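PDB 4JJO: cellulose binding protein from Clavibacter michiganensis, which probably binds plant cell-wall polysaccharide and loosens the wall, as the expansin module of a longer protein that probably hydrolyses cellulose. Local coordinates for residues A111-V114 with K115-S118; R185-G189 with E190-T194. One frame throughout, in Å; residues are numbered along the deposited sequence.

Interaction 1. Residues A111-V114 with K115-S118; sequences AIRV and KEGS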
ATOM      1  N   ALA A 111      10.365   3.724   0.310  1.00 14.49           N
ATOM      2  CA  ALA A 111      11.044   3.038   1.401  1.00 16.05           C
ATOM      3  C   ALA A 111      10.827   1.541   1.278  1.00 17.39           C
ATOM      4  O   ALA A 111       9.880   1.091   0.635  1.00 18.20           O
ATOM      5  CB  ALA A 111      10.547   3.541   2.748  1.00 15.98           C
ATOM      6  N   ILE A 112      11.717   0.776   1.897  1.00 13.75           N
ATOM      7  CA  ILE A 112      11.621  -0.675   1.899  1.00 14.12           C
ATOM      8  C   ILE A 112      11.677  -1.173   3.331  1.00 14.52           C
ATOM      9  O   ILE A 112      12.559  -0.772   4.093  1.00 16.45           O
ATOM     10  CB  ILE A 112      12.788  -1.314   1.125  1.00 15.00           C
ATOM     11  CG1 ILE A 112      12.775  -0.880  -0.342  1.00 15.35           C
ATOM     12  CG2 ILE A 112      12.743  -2.834   1.236  1.00 14.99           C
ATOM     13  CD1 ILE A 112      11.503  -1.201  -1.075  1.00 15.63           C
ATOM     14  N   ARG A 113      10.735  -2.034   3.702  1.00 13.79           N
ATOM     15  CA  ARG A 113      10.808  -2.714   4.987  1.00 15.00           C
ATOM     16  C   ARG A 113      10.969  -4.208   4.770  1.00 15.67           C
ATOM     17  O   ARG A 113      10.111  -4.859   4.171  1.00 14.16           O
ATOM     18  CB  ARG A 113       9.570  -2.445   5.847  1.00 15.88           C
ATOM     19  CG  ARG A 113       9.598  -3.211   7.164  1.00 17.16           C
ATOM     20  CD  ARG A 113       8.537  -2.755   8.152  1.00 18.88           C
ATOM     21  NE  ARG A 113       7.179  -2.977   7.662  1.00 18.66           N
ATOM     22  CZ  ARG A 113       6.117  -3.158   8.441  1.00 20.07           C
ATOM     23  NH1 ARG A 113       6.239  -3.153   9.762  1.00 21.15           N
ATOM     24  NH2 ARG A 113       4.924  -3.352   7.897  1.00 20.35           N
ATOM     25  N   VAL A 114      12.082  -4.745   5.249  1.00 16.37           N
ATOM     26  CA  VAL A 114      12.290  -6.181   5.232  1.00 17.03           C
ATOM     27  C   VAL A 114      11.403  -6.792   6.306  1.00 17.25           C
ATOM     28  O   VAL A 114      11.348  -6.290   7.428  1.00 18.85           O
ATOM     29  CB  VAL A 114      13.757  -6.546   5.508  1.00 18.39           C
ATOM     30  CG1 VAL A 114      13.928  -8.052   5.528  1.00 19.14           C
ATOM     31  CG2 VAL A 114      14.666  -5.921   4.462  1.00 18.55           C
ATOM     32  N   LYS A 115      10.701  -7.864   5.959  1.00 16.57           N
ATOM     33  CA  LYS A 115       9.802  -8.516   6.897  1.00 16.45           C
ATOM     34  C   LYS A 115      10.587  -9.141   8.038  1.00 17.75           C
ATOM     35  O   LYS A 115      11.678  -9.677   7.830  1.00 18.23           O
ATOM     36  CB  LYS A 115       8.994  -9.606   6.195  1.00 16.47           C
ATOM     37  CG  LYS A 115       7.852 -10.140   7.042  1.00 17.64           C
ATOM     38  CD  LYS A 115       7.108 -11.272   6.362  1.00 18.91           C
ATOM     39  CE  LYS A 115       5.890 -11.667   7.184  1.00 20.89           C
ATOM     40  NZ  LYS A 115       5.221 -12.904   6.698  1.00 21.96           N
ATOM     41  N   GLU A 116      10.038  -9.073   9.245  1.00 17.95           N
ATOM     42  CA  GLU A 116      10.618  -9.741  10.402  0.56 19.30           C
ATOM     43  C   GLU A 116      10.846 -11.208  10.056  1.00 18.91           C
ATOM     44  O   GLU A 116       9.979 -11.831   9.441  1.00 18.26           O
ATOM     45  CB  GLU A 116       9.666  -9.642  11.599  0.56 20.95           C
ATOM     46  CG  GLU A 116       9.557  -8.256  12.231  0.56 22.14           C
ATOM     47  CD  GLU A 116       8.576  -7.343  11.511  0.56 21.83           C
ATOM     48  OE1 GLU A 116       8.020  -7.748  10.466  0.56 20.51           O
ATOM     49  OE2 GLU A 116       8.357  -6.214  11.998  0.56 22.76           O
ATOM     50  N   GLY A 117      11.985 -11.762  10.459  1.00 18.73           N
ATOM     51  CA  GLY A 117      12.279 -13.160  10.199  1.00 19.14           C
ATOM     52  C   GLY A 117      13.033 -13.418   8.909  1.00 17.79           C
ATOM     53  O   GLY A 117      13.511 -14.529   8.681  1.00 18.25           O
ATOM     54  N   SER A 118      13.137 -12.402   8.057  1.00 16.66           N
ATOM     55  CA  SER A 118      13.823 -12.549   6.777  1.00 15.59           C
ATOM     56  C   SER A 118      15.286 -12.939   6.958  1.00 15.86           C
ATOM     57  O   SER A 118      15.921 -12.584   7.953  1.00 16.21           O
ATOM     58  CB  SER A 118      13.739 -11.248   5.976  1.00 14.52           C
ATOM     59  OG  SER A 118      12.401 -10.947   5.619  1.00 14.26           O
TER
HETATM   60  O   HOH W   1       8.333  -3.285  11.531  1.00 31.43           O

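Interaction 2. Residues R185-G189 with E190-T194; sequences RMAPG and EIQRT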
ATOM      1  N   ARG A 185      19.991  -3.029   3.495  1.00 21.95           N
ATOM      2  CA  ARG A 185      20.515  -3.990   4.454  1.00 23.63           C
ATOM      3  C   ARG A 185      19.494  -5.070   4.767  1.00 22.87           C
ATOM      4  O   ARG A 185      18.288  -4.846   4.673  1.00 21.23           O
ATOM      5  CB  ARG A 185      20.923  -3.275   5.743  1.00 24.95           C
ATOM      6  CG  ARG A 185      22.126  -2.365   5.567  1.00 27.20           C
ATOM      7  CD  ARG A 185      22.365  -1.476   6.775  1.00 28.76           C
ATOM      8  NE  ARG A 185      21.395  -0.388   6.853  1.00 27.84           N
ATOM      9  CZ  ARG A 185      20.318  -0.375   7.632  1.00 27.64           C
ATOM     10  NH1 ARG A 185      19.510   0.673   7.609  1.00 26.64           N
ATOM     11  NH2 ARG A 185      20.042  -1.393   8.440  1.00 28.19           N
ATOM     12  N   MET A 186      19.990  -6.248   5.124  1.00 24.25           N
ATOM     13  CA  MET A 186      19.138  -7.301   5.647  1.00 23.83           C
ATOM     14  C   MET A 186      18.808  -6.927   7.081  1.00 24.22           C
ATOM     15  O   MET A 186      19.404  -7.442   8.029  1.00 26.67           O
ATOM     16  CB  MET A 186      19.851  -8.650   5.579  1.00 26.14           C
ATOM     17  CG  MET A 186      19.080  -9.803   6.202  1.00 26.45           C
ATOM     18  SD  MET A 186      17.424 -10.014   5.519  1.00 28.81           S
ATOM     19  CE  MET A 186      17.794 -10.202   3.779  1.00 43.19           C
ATOM     20  N   ALA A 187      17.858  -6.009   7.222  1.00 23.00           N
ATOM     21  CA  ALA A 187      17.514  -5.430   8.511  1.00 23.04           C
ATOM     22  C   ALA A 187      16.022  -5.600   8.783  1.00 21.45           C
ATOM     23  O   ALA A 187      15.243  -4.655   8.643  1.00 19.64           O
ATOM     24  CB  ALA A 187      17.887  -3.967   8.533  1.00 23.36           C
ATOM     25  N   PRO A 188      15.620  -6.811   9.181  1.00 21.67           N
ATOM     26  CA  PRO A 188      14.211  -7.134   9.415  1.00 20.70           C
ATOM     27  C   PRO A 188      13.523  -6.152  10.360  1.00 21.04           C
ATOM     28  O   PRO A 188      14.044  -5.849  11.436  1.00 22.12           O
ATOM     29  CB  PRO A 188      14.278  -8.529  10.041  1.00 21.69           C
ATOM     30  CG  PRO A 188      15.545  -9.101   9.537  1.00 23.11           C
ATOM     31  CD  PRO A 188      16.500  -7.958   9.462  1.00 23.42           C
ATOM     32  N   GLY A 189      12.362  -5.656   9.944  1.00 20.44           N
ATOM     33  CA  GLY A 189      11.568  -4.760  10.763  1.00 20.48           C
ATOM     34  C   GLY A 189      11.840  -3.285  10.533  1.00 21.33           C
ATOM     35  O   GLY A 189      11.005  -2.439  10.852  1.00 21.85           O
ATOM     36  N   GLU A 190      13.003  -2.973   9.975  1.00 21.42           N
ATOM     37  CA  GLU A 190      13.408  -1.585   9.796  1.00 21.44           C
ATOM     38  C   GLU A 190      12.796  -0.967   8.548  1.00 18.51           C
ATOM     39  O   GLU A 190      12.796  -1.575   7.480  1.00 17.14           O
ATOM     40  CB  GLU A 190      14.927  -1.492   9.701  1.00 24.09           C
ATOM     41  CG  GLU A 190      15.446  -0.067   9.664  1.00 26.00           C
ATOM     42  CD  GLU A 190      16.956   0.006   9.720  1.00 29.54           C
ATOM     43  OE1 GLU A 190      17.592  -0.996  10.111  1.00 31.68           O
ATOM     44  OE2 GLU A 190      17.510   1.069   9.369  1.00 30.31           O
ATOM     45  N   ILE A 191      12.281   0.250   8.691  1.00 18.53           N
ATOM     46  CA  ILE A 191      11.853   1.030   7.538  1.00 17.00           C
ATOM     47  C   ILE A 191      13.067   1.748   6.971  1.00 16.70           C
ATOM     48  O   ILE A 191      13.573   2.699   7.567  1.00 17.36           O
ATOM     49  CB  ILE A 191      10.764   2.054   7.903  1.00 16.95           C
ATOM     50  CG1 ILE A 191       9.517   1.335   8.423  1.00 18.24           C
ATOM     51  CG2 ILE A 191      10.411   2.900   6.689  1.00 16.74           C
ATOM     52  CD1 ILE A 191       8.483   2.254   9.039  1.00 19.39           C
ATOM     53  N   GLN A 192      13.533   1.273   5.819  1.00 15.58           N
ATOM     54  CA  GLN A 192      14.713   1.833   5.172  1.00 15.42           C
ATOM     55  C   GLN A 192      14.308   2.818   4.090  1.00 14.48           C
ATOM     56  O   GLN A 192      13.931   2.428   2.986  1.00 13.89           O
ATOM     57  CB  GLN A 192      15.570   0.723   4.564  1.00 15.25           C
ATOM     58  CG  GLN A 192      16.198  -0.204   5.587  1.00 16.19           C
ATOM     59  CD  GLN A 192      17.103  -1.237   4.949  1.00 17.97           C
ATOM     60  OE1 GLN A 192      18.172  -0.908   4.434  1.00 18.68           O
ATOM     61  NE2 GLN A 192      16.673  -2.493   4.970  1.00 18.70           N
ATOM     62  N   ARG A 193      14.396   4.098   4.420  1.00 14.95           N
ATOM     63  CA  ARG A 193      14.007   5.158   3.502  1.00 14.73           C
ATOM     64  C   ARG A 193      15.089   5.389   2.458  1.00 15.23           C
ATOM     65  O   ARG A 193      16.277   5.311   2.762  1.00 15.68           O
ATOM     66  CB  ARG A 193      13.739   6.437   4.292  1.00 17.41           C
ATOM     67  CG  ARG A 193      12.724   6.218   5.391  1.00 18.37           C
ATOM     68  CD  ARG A 193      12.390   7.462   6.173  1.00 21.18           C
ATOM     69  NE  ARG A 193      11.108   7.287   6.846  1.00 22.77           N
ATOM     70  CZ  ARG A 193      10.944   6.698   8.027  1.00 25.01           C
ATOM     71  NH1 ARG A 193      11.985   6.229   8.704  1.00 26.07           N
ATOM     72  NH2 ARG A 193       9.727   6.582   8.536  1.00 26.07           N
ATOM     73  N   THR A 194      14.671   5.658   1.224  1.00 16.13           N
ATOM     74  CA  THR A 194      15.609   5.943   0.146  1.00 17.14           C
ATOM     75  C   THR A 194      15.372   7.336  -0.422  1.00 18.20           C
ATOM     76  O   THR A 194      14.450   8.041  -0.013  1.00 18.91           O
ATOM     77  CB  THR A 194      15.499   4.924  -1.010  1.00 17.97           C
ATOM     78  OG1 THR A 194      14.396   5.267  -1.863  1.00 17.80           O
ATOM     79  CG2 THR A 194      15.322   3.512  -0.476  1.00 18.20           C
TER
HETATM   80  O   HOH W   2      14.316  -3.333   6.511  1.00 16.18           O

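Interaction 1. Residues A111-V114 with K115-S118
Lys-115 O, just past the end of strand 111-114, takes two bonds from Ser-118, the residue that also packs back against Val-114. The hydroxyl OG of Ser-118 donates to Lys-115 O at 2.7 Å, and Ser-118 N reaches the same oxygen at 3.1 Å from the same face of its carbonyl plane. They close a type II turn over Lys-115 to Ser-118, with Gly-117 at the positive phi (92°) usual for its third position. The strand belongs to the C-terminal expansin domain, an immunoglobulin-like beta-sandwich, and the turn opens the loop toward strand 124-128. Ser-118 OG also meets Gly-124 N, so the hydroxyl ties the turn to the start of strand 124-128.

Val-114 approaches the turn with one methyl. Its chi1 of 178° swings CG1 beside the carbonyl carbon and onto Ser-118 CB, a tight carbon pair at 3.2 Å.

Arg-113 reaches out from the strand, turning at chi3, to a guanidinium with several anchors. NH1 bonds to Ile-18 O, in the N-terminal double-psi beta-barrel domain, and NH2 to Gln-126 OE1, so this arginine links the two domains. Glu-116 OE2 stands 4.3 Å from Arg-113 NH1, well out of the guanidinium plane, so no N-H points at it directly, and any direct attraction is probably electrostatic. In the Glu-116 conformer described here, a water joins the pair. Lys-115 runs fully extended past Tyr-155 until NZ meets Tyr-153 OH. At the edge of the Arg-113 guanidinium, in its plane, NH1 donates to that bridging water at 2.7 Å.

Interaction 2. Residues R185-G189 with E190-T194
Ala-187 to Glu-190 form a type II turn, with Gly-189 at a positive phi and Glu-190 N donating to Ala-187 O at 3.1 Å, so that the chain doubles back and brings Gln-192 alongside Arg-185. The Gln-192 amide then treats the backbone of Arg-185 much as a neighbouring strand would. Its OE1 accepts from Arg-185 N at 2.9 Å, in the carbonyl plane on a lone pair and nearly straight (176°). Its NE2 donates to Arg-185 O, also at 2.9 Å but with the donor tilted from the carbonyl plane. The two bonds fix which end of the amide is oxygen, and a water satisfies NE2 further while donating to Ala-187 O and Glu-190 O inside the bend.

This bend joins strand 178-184 to strand 191-193, the two outermost strands of the sheet counted in the expansin C-terminal beta-sandwich. Met-186, at the centre of an inverse gamma turn, points away from the bend and packs on Val-114 and Ile-162.

On the surface, Arg-185 grips Glu-190 end-on with two nitrogens. NH1 holds OE2 at 2.7 Å and NH2 holds OE1 at 3.0 Å. Both oxygens lie close to the guanidinium plane, yet the arginine meets them from above the carboxylate plane, the two flat groups being turned 37° apart. The bend at chi3 (-75°) turns the guanidinium toward the Glu-190 carboxylate, with Gln-192 OE1 over one of its faces, toward the rim. Ala-187 CB lies against the carboxylate, 3.4 Å from Glu-190 OE1.

How the interactions relate
Interactions 1 and 2 lie about 6 Å apart between centres and meet along one seam of the C-terminal sheet, where strands 111-114 and 191-193 run antiparallel. Ile-112 O pairs with Gln-192 N, and Val-114 O with Gly-189 N, each at 2.8 Å and probably hydrogen-bonded; Pro-188 CB packs on Lys-115 O nearby. Each contact includes a type II turn at one end of its strand: 115-118 follows strand 111-114, whereas 187-190 leads into strand 191-193. Interaction 1 is largely buried, relying on a serine, a valine methyl and an arginine reaching the other domain. Interaction 2 is a surface contact that combines a salt bridge with an amide-to-backbone pair of bonds from its buried glutamine.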